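Local structure of serine protease inhibitor infestin (Triatoma infestans, 2ERW) at residues Asn11-Cys16 / Gly24-Leu29. The protein inhibits the clotting protease factor XIIa, this chain being infestin 4, one Kazal-type domain of a longer secreted protein. Numbering follows the deposited sequence. Where two conformers were deposited one is given.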
loop_
_atom_site.group_PDB
_atom_site.type_symbol
_atom_site.label_atom_id
_atom_site.label_comp_id
_atom_site.label_asym_id
_atom_site.label_seq_id
_atom_site.Cartn_x
_atom_site.Cartn_y
_atom_site.Cartn_z
ATOM N N ASN A 11 3.694 -9.310 6.690
ATOM C CA ASN A 11 5.001 -9.346 6.071
ATOM C C ASN A 11 5.240 -8.095 5.268
ATOM O O ASN A 11 4.397 -7.677 4.473
ATOM C CB ASN A 11 5.089 -10.506 5.109
ATOM C CG ASN A 11 4.855 -11.810 5.758
ATOM O OD1 ASN A 11 3.909 -11.996 6.510
ATOM N ND2 ASN A 11 5.729 -12.761 5.461
ATOM N N TYR A 12 6.416 -7.534 5.428
ATOM C CA TYR A 12 6.689 -6.236 4.886
ATOM C C TYR A 12 7.175 -6.343 3.467
ATOM O O TYR A 12 8.298 -6.778 3.202
ATOM C CB TYR A 12 7.700 -5.547 5.793
ATOM C CG TYR A 12 8.002 -4.154 5.373
ATOM C CD1 TYR A 12 6.994 -3.198 5.305
ATOM C CD2 TYR A 12 9.289 -3.782 5.033
ATOM C CE1 TYR A 12 7.260 -1.916 4.916
ATOM C CE2 TYR A 12 9.576 -2.491 4.661
ATOM C CZ TYR A 12 8.555 -1.568 4.591
ATOM O OH TYR A 12 8.800 -0.285 4.200
ATOM N N VAL A 13 6.284 -5.960 2.560
ATOM C CA VAL A 13 6.569 -5.957 1.139
ATOM C C VAL A 13 5.975 -4.654 0.661
ATOM O O VAL A 13 4.887 -4.617 0.087
ATOM C CB VAL A 13 5.913 -7.146 0.440
ATOM C CG1 VAL A 13 6.233 -7.110 -1.050
ATOM C CG2 VAL A 13 6.404 -8.443 1.067
ATOM N N PRO A 14 6.646 -3.549 0.968
ATOM C CA PRO A 14 6.016 -2.256 0.790
ATOM C C PRO A 14 5.755 -1.894 -0.652
ATOM O O PRO A 14 6.532 -2.187 -1.535
ATOM C CB PRO A 14 7.016 -1.265 1.363
ATOM C CG PRO A 14 8.348 -1.985 1.225
ATOM C CD PRO A 14 8.013 -3.437 1.515
ATOM N N VAL A 15 4.543 -1.416 -0.866
ATOM C CA VAL A 15 4.152 -0.983 -2.196
ATOM C C VAL A 15 3.462 0.342 -2.070
ATOM O O VAL A 15 2.922 0.676 -1.025
ATOM C CB VAL A 15 3.249 -2.018 -2.901
ATOM C CG1 VAL A 15 4.022 -3.278 -3.153
ATOM C CG2 VAL A 15 2.008 -2.350 -2.072
ATOM N N CYS A 16 3.482 1.089 -3.153
ATOM C CA CYS A 16 2.979 2.428 -3.127
ATOM C C CYS A 16 1.684 2.469 -3.867
ATOM O O CYS A 16 1.615 2.072 -5.024
ATOM C CB CYS A 16 3.997 3.337 -3.775
ATOM S SG CYS A 16 3.449 5.035 -3.827
ATOM N N GLY A 24 1.642 -1.968 3.424
ATOM C CA GLY A 24 2.637 -2.832 3.984
ATOM C C GLY A 24 2.913 -4.038 3.150
ATOM O O GLY A 24 3.956 -4.646 3.305
ATOM N N ASN A 25 1.967 -4.413 2.304
ATOM C CA ASN A 25 2.180 -5.432 1.310
ATOM C C ASN A 25 1.028 -5.332 0.352
ATOM O O ASN A 25 0.084 -4.589 0.580
ATOM C CB ASN A 25 2.367 -6.822 1.924
ATOM C CG ASN A 25 1.229 -7.225 2.831
ATOM O OD1 ASN A 25 0.058 -7.094 2.488
ATOM N ND2 ASN A 25 1.575 -7.788 3.971
ATOM N N PRO A 26 1.137 -6.002 -0.782
ATOM C CA PRO A 26 0.057 -5.913 -1.732
ATOM C C PRO A 26 -1.273 -6.396 -1.213
ATOM O O PRO A 26 -2.300 -5.872 -1.598
ATOM C CB PRO A 26 0.539 -6.788 -2.895
ATOM C CG PRO A 26 2.026 -6.649 -2.799
ATOM C CD PRO A 26 2.342 -6.641 -1.340
ATOM N N CYS A 27 -1.261 -7.399 -0.344
ATOM C CA CYS A 27 -2.512 -7.842 0.211
ATOM C C CYS A 27 -3.183 -6.691 0.933
ATOM O O CYS A 27 -4.369 -6.450 0.774
ATOM C CB CYS A 27 -2.243 -9.017 1.131
ATOM S SG CYS A 27 -3.719 -9.740 1.821
ATOM N N MET A 28 -2.407 -5.954 1.714
ATOM C CA MET A 28 -2.986 -4.842 2.436
ATOM C C MET A 28 -3.430 -3.740 1.514
ATOM O O MET A 28 -4.410 -3.090 1.793
ATOM C CB MET A 28 -1.982 -4.297 3.423
ATOM C CG MET A 28 -1.650 -5.336 4.424
ATOM S SD MET A 28 -2.898 -5.427 5.656
ATOM C CE MET A 28 -1.993 -6.236 6.972
ATOM N N LEU A 29 -2.732 -3.533 0.409
ATOM C CA LEU A 29 -3.220 -2.558 -0.552
ATOM C C LEU A 29 -4.555 -3.007 -1.088
ATOM O O LEU A 29 -5.483 -2.209 -1.201
ATOM C CB LEU A 29 -2.200 -2.409 -1.686
ATOM C CG LEU A 29 -2.596 -1.350 -2.712
ATOM C CD1 LEU A 29 -1.362 -0.693 -3.245
ATOM C CD2 LEU A 29 -3.416 -1.939 -3.853
#
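The backbone carbonyl of Asn-11 receives the carboxamide of Asn-25: ND2 donates to Asn-11 O over 2.9 Å, nearly straight (167° at the hydrogen), with Asn-11 O close to the plane of that carboxamide. Asn-25 is the N-cap of helix 26-35, and its OD1 accepts from Met-28 N at 2.8 Å. Its rotamer (chi1 55°) puts ND2 within reach of the loop carbonyls of Asn-11 and Phe-9, to both of which it donates, while OD1 turns back to the helix. An alanine here would probably leave both carbonyls without this donor and the backbone N-H of Met-28 without its capping acceptor. The ring of Tyr-12 is covered on one face by Pro-14 CD, and its OH is hydrogen-bonded to Arg-47 NH1. Val-13 N donates to Gly-24 O at 2.8 Å, and Val-13 O receives a CA-H...O contact from Asn-25 CA, at 3.1 Å; Val-13 CG1 crosses Pro-26 CD at 3.9 Å. Val-15 splits its methyls, CG1 meeting Pro-26 CG and CG2 meeting Leu-29 CD1, each at 3.9 Å. Val-15 and Leu-29 both also touch Tyr-23 and Leu-42, so the start of helix 26-35 packs against strands 15-17, 22-23 and 42-43 of the Kazal domain.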